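Local coordinates for aldehyde dehydrogenase family protein (Pseudomonas syringae pv. tomato, PDB 5IUV) that probably oxidises indole-3-acetaldehyde to the auxin indole-3-acetic acid with NAD+ as cofactor, a step that contributes to virulence of the bacterium, at residues L4-A7 with D8-R12; S65-S68 with A69-G73; W167-P170 with L171-A174; A394-I397 with A398-I402. All blocks are in the same frame, centred on the assembly; numbering follows the deposited sequence.

Contact 1: L4-A7 with D8-R12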
loop_
_atom_site.group_PDB
_atom_site.type_symbol
_atom_site.label_atom_id
_atom_site.label_comp_id
_atom_site.label_asym_id
_atom_site.label_seq_id
_atom_site.Cartn_x
_atom_site.Cartn_y
_atom_site.Cartn_z
ATOM N N LEU A 4 -0.705 44.831 -6.823
ATOM C CA LEU A 4 -1.235 45.916 -6.006
ATOM C C LEU A 4 -0.131 46.629 -5.230
ATOM O O LEU A 4 0.798 45.992 -4.727
ATOM C CB LEU A 4 -2.291 45.389 -5.034
ATOM C CG LEU A 4 -3.684 45.034 -5.559
ATOM C CD1 LEU A 4 -3.669 43.834 -6.483
ATOM C CD2 LEU A 4 -4.594 44.761 -4.392
ATOM N N THR A 5 -0.244 47.951 -5.131
ATOM C CA THR A 5 0.697 48.755 -4.357
ATOM C C THR A 5 0.298 48.835 -2.886
ATOM O O THR A 5 -0.784 48.388 -2.504
ATOM C CB THR A 5 0.793 50.177 -4.907
ATOM O OG1 THR A 5 -0.435 50.870 -4.641
ATOM C CG2 THR A 5 1.040 50.147 -6.407
ATOM N N ARG A 6 1.177 49.415 -2.068
ATOM C CA ARG A 6 0.863 49.685 -0.664
ATOM C C ARG A 6 -0.406 50.535 -0.524
ATOM O O ARG A 6 -1.247 50.268 0.338
ATOM C CB ARG A 6 2.034 50.392 0.021
ATOM C CG ARG A 6 1.756 50.815 1.458
ATOM C CD ARG A 6 2.882 51.678 2.017
ATOM N NE ARG A 6 3.114 52.881 1.218
ATOM C CZ ARG A 6 4.163 53.063 0.416
ATOM N NH1 ARG A 6 5.093 52.119 0.301
ATOM N NH2 ARG A 6 4.288 54.192 -0.272
ATOM N N ALA A 7 -0.529 51.559 -1.367
ATOM C CA ALA A 7 -1.690 52.446 -1.334
ATOM C C ALA A 7 -2.962 51.686 -1.695
ATOM O O ALA A 7 -4.020 51.913 -1.096
ATOM C CB ALA A 7 -1.488 53.621 -2.276
ATOM N N ASP A 8 -2.854 50.790 -2.676
ATOM C CA ASP A 8 -3.966 49.912 -3.040
ATOM C C ASP A 8 -4.437 49.085 -1.849
ATOM O O ASP A 8 -5.638 49.002 -1.573
ATOM C CB ASP A 8 -3.576 48.969 -4.182
ATOM C CG ASP A 8 -3.408 49.687 -5.505
ATOM O OD1 ASP A 8 -4.048 50.742 -5.701
ATOM O OD2 ASP A 8 -2.634 49.185 -6.348
ATOM N N TRP A 9 -3.492 48.470 -1.144
ATOM C CA TRP A 9 -3.849 47.617 -0.017
ATOM C C TRP A 9 -4.435 48.431 1.127
ATOM O O TRP A 9 -5.344 47.974 1.824
ATOM C CB TRP A 9 -2.635 46.819 0.466
ATOM C CG TRP A 9 -2.250 45.685 -0.439
ATOM C CD1 TRP A 9 -1.081 45.546 -1.122
ATOM C CD2 TRP A 9 -3.037 44.526 -0.749
ATOM N NE1 TRP A 9 -1.088 44.373 -1.843
ATOM C CE2 TRP A 9 -2.278 43.729 -1.628
ATOM C CE3 TRP A 9 -4.311 44.085 -0.367
ATOM C CZ2 TRP A 9 -2.748 42.514 -2.132
ATOM C CZ3 TRP A 9 -4.775 42.876 -0.868
ATOM C CH2 TRP A 9 -3.995 42.106 -1.739
ATOM N N GLU A 10 -3.922 49.643 1.320
ATOM C CA GLU A 10 -4.434 50.517 2.371
ATOM C C GLU A 10 -5.878 50.928 2.089
ATOM O O GLU A 10 -6.706 50.977 2.998
ATOM C CB GLU A 10 -3.541 51.751 2.526
ATOM C CG GLU A 10 -2.209 51.459 3.221
ATOM C CD GLU A 10 -1.246 52.634 3.164
ATOM O OE1 GLU A 10 -1.444 53.529 2.314
ATOM O OE2 GLU A 10 -0.290 52.662 3.967
ATOM N N GLN A 11 -6.177 51.214 0.827
ATOM C CA GLN A 11 -7.540 51.528 0.419
ATOM C C GLN A 11 -8.459 50.321 0.621
ATOM O O GLN A 11 -9.549 50.445 1.170
ATOM C CB GLN A 11 -7.563 51.979 -1.040
ATOM C CG GLN A 11 -8.948 52.324 -1.557
ATOM C CD GLN A 11 -8.934 52.657 -3.029
ATOM O OE1 GLN A 11 -8.015 52.265 -3.748
ATOM N NE2 GLN A 11 -9.945 53.388 -3.487
ATOM N N ARG A 12 -8.009 49.149 0.189
ATOM C CA ARG A 12 -8.802 47.940 0.354
ATOM C C ARG A 12 -9.073 47.633 1.818
ATOM O O ARG A 12 -10.184 47.241 2.173
ATOM C CB ARG A 12 -8.113 46.754 -0.314
ATOM C CG ARG A 12 -8.295 46.759 -1.816
ATOM C CD ARG A 12 -7.374 45.778 -2.500
ATOM N NE ARG A 12 -7.676 45.690 -3.924
ATOM C CZ ARG A 12 -8.323 44.674 -4.488
ATOM N NH1 ARG A 12 -8.728 43.650 -3.747
ATOM N NH2 ARG A 12 -8.553 44.678 -5.794
HETATM O O HOH W 1 0.620 43.220 -3.798
HETATM O O HOH W 2 0.695 54.698 1.203
#

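Contact 2: S65-S68 with A69-G73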
loop_
_atom_site.group_PDB
_atom_site.type_symbol
_atom_site.label_atom_id
_atom_site.label_comp_id
_atom_site.label_asym_id
_atom_site.label_seq_id
_atom_site.Cartn_x
_atom_site.Cartn_y
_atom_site.Cartn_z
ATOM N N SER A 65 -25.704 20.309 15.743
ATOM C CA SER A 65 -25.785 20.574 14.312
ATOM C C SER A 65 -24.848 19.661 13.522
ATOM O O SER A 65 -25.246 19.058 12.525
ATOM C CB SER A 65 -25.462 22.047 14.040
ATOM O OG SER A 65 -25.267 22.310 12.662
ATOM N N ALA A 66 -23.598 19.571 13.971
ATOM C CA ALA A 66 -22.622 18.680 13.350
ATOM C C ALA A 66 -23.117 17.231 13.310
ATOM O O ALA A 66 -22.990 16.549 12.291
ATOM C CB ALA A 66 -21.300 18.751 14.091
ATOM N N ARG A 67 -23.671 16.778 14.431
ATOM C CA ARG A 67 -24.099 15.388 14.599
ATOM C C ARG A 67 -25.287 15.077 13.704
ATOM O O ARG A 67 -25.333 14.038 13.042
ATOM C CB ARG A 67 -24.455 15.107 16.067
ATOM C CG ARG A 67 -25.110 13.749 16.320
ATOM C CD ARG A 67 -24.139 12.600 16.054
ATOM N NE ARG A 67 -22.948 12.683 16.897
ATOM C CZ ARG A 67 -21.805 12.055 16.642
ATOM N NH1 ARG A 67 -21.693 11.292 15.559
ATOM N NH2 ARG A 67 -20.772 12.196 17.462
ATOM N N SER A 68 -26.254 15.984 13.685
ATOM C CA SER A 68 -27.432 15.801 12.854
ATOM C C SER A 68 -27.048 15.748 11.376
ATOM O O SER A 68 -27.556 14.917 10.622
ATOM C CB SER A 68 -28.442 16.919 13.110
ATOM O OG SER A 68 -29.567 16.770 12.270
ATOM N N ALA A 69 -26.137 16.629 10.971
ATOM C CA ALA A 69 -25.667 16.642 9.592
ATOM C C ALA A 69 -24.921 15.351 9.243
ATOM O O ALA A 69 -25.131 14.788 8.171
ATOM C CB ALA A 69 -24.782 17.850 9.337
ATOM N N PHE A 70 -24.054 14.885 10.141
ATOM C CA PHE A 70 -23.340 13.638 9.903
ATOM C C PHE A 70 -24.332 12.486 9.738
ATOM O O PHE A 70 -24.229 11.701 8.802
ATOM C CB PHE A 70 -22.365 13.330 11.044
ATOM C CG PHE A 70 -21.626 12.034 10.870
ATOM C CD1 PHE A 70 -20.568 11.946 9.980
ATOM C CD2 PHE A 70 -21.986 10.909 11.594
ATOM C CE1 PHE A 70 -19.879 10.755 9.811
ATOM C CE2 PHE A 70 -21.302 9.714 11.426
ATOM C CZ PHE A 70 -20.251 9.639 10.540
ATOM N N ASP A 71 -25.309 12.406 10.635
ATOM C CA ASP A 71 -26.269 11.303 10.600
ATOM C C ASP A 71 -27.171 11.340 9.358
ATOM O O ASP A 71 -27.609 10.295 8.877
ATOM C CB ASP A 71 -27.120 11.297 11.880
ATOM C CG ASP A 71 -26.350 10.791 13.103
ATOM O OD1 ASP A 71 -25.277 10.183 12.931
ATOM O OD2 ASP A 71 -26.824 10.996 14.241
ATOM N N SER A 72 -27.441 12.532 8.836
ATOM C CA SER A 72 -28.257 12.681 7.625
ATOM C C SER A 72 -27.601 12.046 6.395
ATOM O O SER A 72 -28.278 11.677 5.433
ATOM C CB SER A 72 -28.525 14.157 7.333
ATOM O OG SER A 72 -27.421 14.752 6.664
ATOM N N GLY A 73 -26.276 11.955 6.415
ATOM C CA GLY A 73 -25.536 11.392 5.298
ATOM C C GLY A 73 -25.399 12.320 4.102
ATOM O O GLY A 73 -24.876 11.915 3.064
HETATM O O HOH W 3 -23.705 9.441 14.849
#

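Contact 3: W167-P170 with L171-A174. With NAD (nicotinamide-adenine-dinucleotide), chain C.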
loop_
_atom_site.group_PDB
_atom_site.type_symbol
_atom_site.label_atom_id
_atom_site.label_comp_id
_atom_site.label_asym_id
_atom_site.label_seq_id
_atom_site.Cartn_x
_atom_site.Cartn_y
_atom_site.Cartn_z
ATOM N N TRP A 167 -2.875 31.010 15.763
ATOM C CA TRP A 167 -2.961 32.289 15.063
ATOM C C TRP A 167 -1.823 32.564 14.077
ATOM O O TRP A 167 -1.870 33.560 13.361
ATOM C CB TRP A 167 -3.024 33.429 16.087
ATOM C CG TRP A 167 -1.916 33.366 17.105
ATOM C CD1 TRP A 167 -1.996 32.869 18.374
ATOM C CD2 TRP A 167 -0.558 33.793 16.928
ATOM N NE1 TRP A 167 -0.778 32.975 19.003
ATOM C CE2 TRP A 167 0.124 33.532 18.136
ATOM C CE3 TRP A 167 0.146 34.370 15.868
ATOM C CZ2 TRP A 167 1.471 33.828 18.312
ATOM C CZ3 TRP A 167 1.489 34.658 16.042
ATOM C CH2 TRP A 167 2.136 34.393 17.259
ATOM N N ASN A 168 -0.801 31.706 14.023
ATOM C CA ASN A 168 0.384 32.069 13.242
ATOM C C ASN A 168 0.216 31.800 11.745
ATOM O O ASN A 168 0.778 32.523 10.920
ATOM C CB ASN A 168 1.632 31.361 13.774
ATOM C CG ASN A 168 1.578 29.858 13.600
ATOM O OD1 ASN A 168 0.526 29.235 13.763
ATOM N ND2 ASN A 168 2.719 29.263 13.268
ATOM N N PHE A 169 -0.550 30.768 11.405
ATOM C CA PHE A 169 -1.008 30.547 10.032
ATOM C C PHE A 169 -2.499 30.212 10.063
ATOM O O PHE A 169 -2.870 29.060 9.840
ATOM C CB PHE A 169 -0.249 29.406 9.347
ATOM C CG PHE A 169 1.218 29.656 9.155
ATOM C CD1 PHE A 169 1.685 30.299 8.021
ATOM C CD2 PHE A 169 2.140 29.198 10.085
ATOM C CE1 PHE A 169 3.043 30.518 7.837
ATOM C CE2 PHE A 169 3.497 29.405 9.901
ATOM C CZ PHE A 169 3.949 30.064 8.775
ATOM N N PRO A 170 -3.354 31.213 10.332
ATOM C CA PRO A 170 -4.768 30.959 10.657
ATOM C C PRO A 170 -5.507 30.153 9.594
ATOM O O PRO A 170 -6.078 29.102 9.901
ATOM C CB PRO A 170 -5.368 32.371 10.768
ATOM C CG PRO A 170 -4.212 33.254 11.070
ATOM C CD PRO A 170 -3.032 32.652 10.352
ATOM N N LEU A 171 -5.496 30.629 8.355
ATOM C CA LEU A 171 -6.225 29.922 7.304
ATOM C C LEU A 171 -5.533 28.618 6.917
ATOM O O LEU A 171 -6.190 27.585 6.751
ATOM C CB LEU A 171 -6.405 30.809 6.070
ATOM C CG LEU A 171 -7.151 30.131 4.911
ATOM C CD1 LEU A 171 -8.535 29.684 5.356
ATOM C CD2 LEU A 171 -7.264 31.056 3.717
ATOM N N MET A 172 -4.214 28.653 6.768
ATOM C CA MET A 172 -3.507 27.467 6.312
ATOM C C MET A 172 -3.630 26.310 7.304
ATOM O O MET A 172 -3.889 25.184 6.892
ATOM C CB MET A 172 -2.032 27.759 6.048
ATOM C CG MET A 172 -1.365 26.638 5.264
ATOM S SD MET A 172 0.413 26.816 5.027
ATOM C CE MET A 172 0.558 28.556 4.677
ATOM N N MET A 173 -3.445 26.585 8.596
ATOM C CA MET A 173 -3.595 25.547 9.625
ATOM C C MET A 173 -5.019 25.023 9.692
ATOM O O MET A 173 -5.231 23.827 9.904
ATOM C CB MET A 173 -3.190 26.061 11.014
ATOM C CG MET A 173 -1.704 26.319 11.208
ATOM S SD MET A 173 -0.671 24.862 10.954
ATOM C CE MET A 173 0.008 25.218 9.332
ATOM N N ALA A 174 -5.999 25.910 9.539
ATOM C CA ALA A 174 -7.389 25.471 9.484
ATOM C C ALA A 174 -7.569 24.492 8.324
ATOM O O ALA A 174 -8.196 23.448 8.481
ATOM C CB ALA A 174 -8.346 26.664 9.341
HETATM P PA NAD C . -2.235 28.000 22.329
HETATM O O1A NAD C . -1.831 26.680 22.864
HETATM O O2A NAD C . -2.246 29.110 23.360
HETATM O O5B NAD C . -3.659 27.902 21.655
HETATM C C5B NAD C . -3.950 27.252 20.401
HETATM C C4B NAD C . -5.451 27.192 20.271
HETATM O O4B NAD C . -5.995 26.512 21.424
HETATM C C3B NAD C . -6.207 28.520 20.171
HETATM O O3B NAD C . -7.320 28.405 19.291
HETATM C C2B NAD C . -6.675 28.755 21.609
HETATM O O2B NAD C . -7.825 29.593 21.675
HETATM C C1B NAD C . -6.968 27.323 22.048
HETATM N N9A NAD C . -6.941 27.057 23.483
HETATM C C8A NAD C . -6.264 27.747 24.454
HETATM N N7A NAD C . -6.505 27.334 25.674
HETATM C C5A NAD C . -7.389 26.275 25.492
HETATM C C6A NAD C . -7.988 25.374 26.398
HETATM N N6A NAD C . -7.843 25.442 27.725
HETATM N N1A NAD C . -8.774 24.399 25.881
HETATM C C2A NAD C . -8.958 24.351 24.558
HETATM N N3A NAD C . -8.459 25.152 23.611
HETATM C C4A NAD C . -7.665 26.096 24.148
HETATM O O3 NAD C . -1.227 28.419 21.151
HETATM P PN NAD C . -1.075 29.722 20.227
HETATM O O1N NAD C . -0.444 30.765 21.070
HETATM O O2N NAD C . -2.377 30.008 19.581
HETATM O O5D NAD C . -0.096 29.216 19.070
HETATM C C5D NAD C . 1.337 29.163 19.239
HETATM C C4D NAD C . 1.732 27.722 19.450
HETATM O O4D NAD C . 1.322 26.939 18.305
HETATM C C3D NAD C . 3.229 27.473 19.579
HETATM O O3D NAD C . 3.484 26.600 20.674
HETATM C C2D NAD C . 3.565 26.832 18.228
HETATM O O2D NAD C . 4.682 25.947 18.212
HETATM C C1D NAD C . 2.286 26.018 17.926
HETATM N N1N NAD C . 2.175 25.726 16.435
HETATM C C2N NAD C . 2.334 24.365 16.075
HETATM C C3N NAD C . 2.190 23.986 14.749
HETATM C C7N NAD C . 2.418 22.570 14.284
HETATM O O7N NAD C . 2.927 21.736 15.062
HETATM N N7N NAD C . 2.169 22.294 13.027
HETATM C C4N NAD C . 1.912 24.968 13.796
HETATM C C5N NAD C . 1.793 26.302 14.169
HETATM C C6N NAD C . 1.923 26.662 15.501
#

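Contact 4: A394-I397 with A398-I402. With NAD (nicotinamide-adenine-dinucleotide), chain C.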
loop_
_atom_site.group_PDB
_atom_site.type_symbol
_atom_site.label_atom_id
_atom_site.label_comp_id
_atom_site.label_asym_id
_atom_site.label_seq_id
_atom_site.Cartn_x
_atom_site.Cartn_y
_atom_site.Cartn_z
ATOM N N ALA A 394 21.865 24.273 27.384
ATOM C CA ALA A 394 21.135 24.250 28.650
ATOM C C ALA A 394 20.537 25.617 28.978
ATOM O O ALA A 394 19.764 25.745 29.926
ATOM C CB ALA A 394 22.038 23.782 29.786
ATOM N N MET A 395 20.896 26.634 28.198
ATOM C CA MET A 395 20.359 27.980 28.398
ATOM C C MET A 395 18.870 28.020 28.061
ATOM O O MET A 395 18.402 27.260 27.216
ATOM C CB MET A 395 21.115 28.995 27.541
ATOM C CG MET A 395 22.561 29.248 27.966
ATOM S SD MET A 395 23.360 30.385 26.813
ATOM C CE MET A 395 24.995 30.548 27.534
ATOM N N ARG A 396 18.133 28.908 28.720
ATOM C CA ARG A 396 16.692 29.009 28.498
ATOM C C ARG A 396 16.351 29.282 27.034
ATOM O O ARG A 396 15.392 28.722 26.504
ATOM C CB ARG A 396 16.086 30.095 29.393
ATOM C CG ARG A 396 16.112 29.747 30.872
ATOM C CD ARG A 396 15.174 30.638 31.677
ATOM N NE ARG A 396 15.597 32.035 31.660
ATOM C CZ ARG A 396 16.497 32.555 32.491
ATOM N NH1 ARG A 396 17.077 31.789 33.405
ATOM N NH2 ARG A 396 16.820 33.839 32.410
ATOM N N ILE A 397 17.143 30.117 26.367
ATOM C CA ILE A 397 16.837 30.450 24.982
ATOM C C ILE A 397 17.151 29.285 24.047
ATOM O O ILE A 397 16.753 29.297 22.883
ATOM C CB ILE A 397 17.587 31.709 24.503
ATOM C CG1 ILE A 397 19.095 31.536 24.654
ATOM C CG2 ILE A 397 17.095 32.940 25.257
ATOM C CD1 ILE A 397 19.900 32.528 23.843
ATOM N N ALA A 398 17.857 28.280 24.559
ATOM C CA ALA A 398 18.129 27.071 23.785
ATOM C C ALA A 398 17.071 26.002 24.049
ATOM O O ALA A 398 16.727 25.227 23.156
ATOM C CB ALA A 398 19.519 26.528 24.105
ATOM N N GLN A 399 16.553 25.965 25.274
ATOM C CA GLN A 399 15.584 24.937 25.662
ATOM C C GLN A 399 14.134 25.320 25.369
ATOM O O GLN A 399 13.339 24.482 24.946
ATOM C CB GLN A 399 15.735 24.613 27.150
ATOM C CG GLN A 399 16.935 23.733 27.464
ATOM C CD GLN A 399 16.808 22.355 26.845
ATOM O OE1 GLN A 399 15.767 21.703 26.965
ATOM N NE2 GLN A 399 17.860 21.908 26.161
ATOM N N GLU A 400 13.790 26.585 25.585
ATOM C CA GLU A 400 12.394 27.000 25.494
ATOM C C GLU A 400 12.019 27.633 24.155
ATOM O O GLU A 400 12.808 28.372 23.556
ATOM C CB GLU A 400 12.074 27.965 26.639
ATOM C CG GLU A 400 12.360 27.356 27.998
ATOM C CD GLU A 400 12.173 28.333 29.137
ATOM O OE1 GLU A 400 11.449 29.336 28.960
ATOM O OE2 GLU A 400 12.757 28.091 30.211
ATOM N N GLU A 401 10.810 27.328 23.686
ATOM C CA GLU A 401 10.306 27.914 22.449
ATOM C C GLU A 401 9.995 29.389 22.658
ATOM O O GLU A 401 9.231 29.748 23.558
ATOM C CB GLU A 401 9.051 27.187 21.961
ATOM C CG GLU A 401 8.542 27.711 20.625
ATOM C CD GLU A 401 7.340 26.941 20.102
ATOM O OE1 GLU A 401 6.443 26.612 20.907
ATOM O OE2 GLU A 401 7.296 26.665 18.885
ATOM N N ILE A 402 10.575 30.244 21.822
ATOM C CA ILE A 402 10.408 31.684 21.980
ATOM C C ILE A 402 9.277 32.217 21.099
ATOM O O ILE A 402 8.523 33.103 21.507
ATOM C CB ILE A 402 11.718 32.422 21.657
ATOM C CG1 ILE A 402 12.826 31.948 22.606
ATOM C CG2 ILE A 402 11.527 33.935 21.757
ATOM C CD1 ILE A 402 14.235 32.322 22.158
HETATM P PA NAD C . -2.235 28.000 22.329
HETATM O O1A NAD C . -1.831 26.680 22.864
HETATM O O2A NAD C . -2.246 29.110 23.360
HETATM O O5B NAD C . -3.659 27.902 21.655
HETATM C C5B NAD C . -3.950 27.252 20.401
HETATM C C4B NAD C . -5.451 27.192 20.271
HETATM O O4B NAD C . -5.995 26.512 21.424
HETATM C C3B NAD C . -6.207 28.520 20.171
HETATM O O3B NAD C . -7.320 28.405 19.291
HETATM C C2B NAD C . -6.675 28.755 21.609
HETATM O O2B NAD C . -7.825 29.593 21.675
HETATM C C1B NAD C . -6.968 27.323 22.048
HETATM N N9A NAD C . -6.941 27.057 23.483
HETATM C C8A NAD C . -6.264 27.747 24.454
HETATM N N7A NAD C . -6.505 27.334 25.674
HETATM C C5A NAD C . -7.389 26.275 25.492
HETATM C C6A NAD C . -7.988 25.374 26.398
HETATM N N6A NAD C . -7.843 25.442 27.725
HETATM N N1A NAD C . -8.774 24.399 25.881
HETATM C C2A NAD C . -8.958 24.351 24.558
HETATM N N3A NAD C . -8.459 25.152 23.611
HETATM C C4A NAD C . -7.665 26.096 24.148
HETATM O O3 NAD C . -1.227 28.419 21.151
HETATM P PN NAD C . -1.075 29.722 20.227
HETATM O O1N NAD C . -0.444 30.765 21.070
HETATM O O2N NAD C . -2.377 30.008 19.581
HETATM O O5D NAD C . -0.096 29.216 19.070
HETATM C C5D NAD C . 1.337 29.163 19.239
HETATM C C4D NAD C . 1.732 27.722 19.450
HETATM O O4D NAD C . 1.322 26.939 18.305
HETATM C C3D NAD C . 3.229 27.473 19.579
HETATM O O3D NAD C . 3.484 26.600 20.674
HETATM C C2D NAD C . 3.565 26.832 18.228
HETATM O O2D NAD C . 4.682 25.947 18.212
HETATM C C1D NAD C . 2.286 26.018 17.926
HETATM N N1N NAD C . 2.175 25.726 16.435
HETATM C C2N NAD C . 2.334 24.365 16.075
HETATM C C3N NAD C . 2.190 23.986 14.749
HETATM C C7N NAD C . 2.418 22.570 14.284
HETATM O O7N NAD C . 2.927 21.736 15.062
HETATM N N7N NAD C . 2.169 22.294 13.027
HETATM C C4N NAD C . 1.912 24.968 13.796
HETATM C C5N NAD C . 1.793 26.302 14.169
HETATM C C6N NAD C . 1.923 26.662 15.501
#

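Contact 1: L4-A7 with D8-R12
The backbone from T5 onward winds into the first turns of helix 6-15, with W9 N bonded to T5 O, E10 N to R6 O and Q11 N to A7 O. T5 is the N-cap, and with D8 it forms a capping box. T5 OG1 accepts from D8 N at 3.1 Å. In return T5 N donates to D8 OD2 at 3.0 Å, nearly straight at 172°. That carboxylate oxygen is met on its anti side and somewhat out of the carboxylate plane. T5 OG1 sits between the backbone N and the carbonyl carbon (chi1 70°), which turns it toward the N-H of D8.

Ahead of the cap, L4 folds back over the helix. Its CD2 lies above one face of the W9 indole, 3.6 Å from the centroid of the six-membered ring, a CH-pi contact. The same methyl lies over a face of the R12 guanidinium, with L4 CD2 to R12 NE at 3.3 Å. R12 also makes a salt bridge to E99 of helix 98-109, which W9 touches too. R6 and E10 run side by side; R6 has its salt bridge with D336. A water links R6 NE to E10 OE1. Another water lies at the edge of the indole, accepting from W9 NE1 at 2.8 Å and donating to L4 O at 2.9 Å.

Contact 2: S65-S68 with A69-G73
R67 and D71, one helical turn apart, are joined by a backbone bond from D71 N to R67 O at 2.9 Å. The R67 guanidinium is held by two salt bridges to other parts of the chain, NE to D236 and NH2 to D238. Its third nitrogen reaches D71 only through a water. That water donates to D71 OD1 at 2.6 Å and accepts a weak bond from R67 NH1 at 2.8 Å. The charged atoms themselves stay apart, with R67 NH1 and D71 OD1 4.6 Å from each other. Bends at chi2 and chi3 fold the arginine chain. Its CD then passes 3.6 Å from D71 OD2, and NH1 comes to 4.0 Å from F70 CD2. R67 and F70 lie side by side, yet the guanidinium and ring planes are almost perpendicular, at 89°.

Three more backbone bonds help hold these last turns of the helix: A69 N to S65 O, F70 N to A66 O and S72 N to S68 O. S72 OG adds a bond to A69 O at 2.7 Å. Further out, A66 packs on V160 and V189, A69 on S187, and F70 on P157 of the same chain and on R449 of a second subunit.

G73 leaves helical geometry with positive phi (77°), and its N bonds F70 O. This is the C-terminal end of helix 56-72, laid against strands 149-164 and 187-191 of a mixed sheet.

Contact 3: W167-P170 with L171-A174
The F169 ring and the thioether of M172 lie side by side, pointing the same way, in a Met-aromatic contact at the start of helix 170-183. M172 CE is 3.9 Å from F169 CD1. The sulfur approaches obliquely, with SD 5.4 Å from the ring centroid and 36° off its normal. M172 extends from the backbone with CG anti to N (chi1 -166°), then bends at chi3, which brings its methyl to the ring. W167 is the other flat group. It meets the NAD pyrophosphate at its edge, near the ring plane, where NE1 gives O1N a weak bond of 3.0 Å. The indole also meets F403 with the ring planes steeply inclined.

Residues 167-170 follow strand 149-164 in the dinucleotide-binding part of the aldehyde dehydrogenase fold and line the NAD pocket. The N168 amide comes close to the nicotinamide, with OD1 3.2 Å from NAD C5N. Its ND2 is bonded to E300 O, which fixes the amide. OD1 is buried and has no hydrogen-bond partner in the model. N168 and F169 are both seen to bind indole-3-acetate in this protein, so the turn probably serves both cofactor and product.

F169 is the N-cap residue. Its O accepts from M173 N at 2.8 Å, and P170 O accepts from A174 N. M173 packs CG against F169 CB. That CG sits beside the backbone N (chi1 -70°), and a bend at chi2 then brings the sulfur to the cofactor. M173 SD ends 3.8 Å from NAD C4N, the carbon that takes up hydride.

Contact 4: A394-I397 with A398-I402
This short helix, 396-399, belongs to the beta-alpha-beta unit between strands 382-389 and 406-412, and the chain leaving it reaches the NAD site. Its first turn is gathered on one carbonyl oxygen. M395, the N-cap residue, accepts at O from Q399 N at 3.0 Å, nearly in line with the C=O bond. A398 N also donates to M395 O, but from well above the carbonyl plane, 59° out of it. R396 O then takes E400 N at 2.8 Å, and E400 is the first residue to leave helical geometry.

R396 and E400 lie side by side, with R396 CG 3.8 Å from E400 OE2. Their charged ends go to other partners, R396 to D363 and E400 to Y356. I402 CD1 turns back onto I397, 4.1 Å from its CB. I397 O and E400 O both accept from K271 NZ, tying the exit of the helix to a neighbouring loop.

E401 points the other way. With CG anti to the backbone N (chi1 -176°) and an extended chain, its carboxylate reaches the nicotinamide ribose. Both hydroxyls donate to it: NAD O3D to E401 OE1 at 3.0 Å, and NAD O2D to E401 OE2 at 2.8 Å.

All four contacts are local, at the start, end or whole of a helix, but their surroundings differ. Contact 1 is at the surface, and contact 2 is partly buried against a sheet. Both lie away from the cofactor. Contact 1 uses a capping box, contact 2 a helix end at a glycine, and both bridge charged side chains by water. Contact 3 is buried near the chain's centre, with apolar and thioether packing beside polar groups that meet the cofactor. Contact 4 is partly buried, with R396 and E400 paired to residues outside the turn. Contacts 3 and 4 do not touch; their nearest atoms are about 8 Å apart. NAD joins them, contact 3 meeting its pyrophosphate and nicotinamide and contact 4 its ribose.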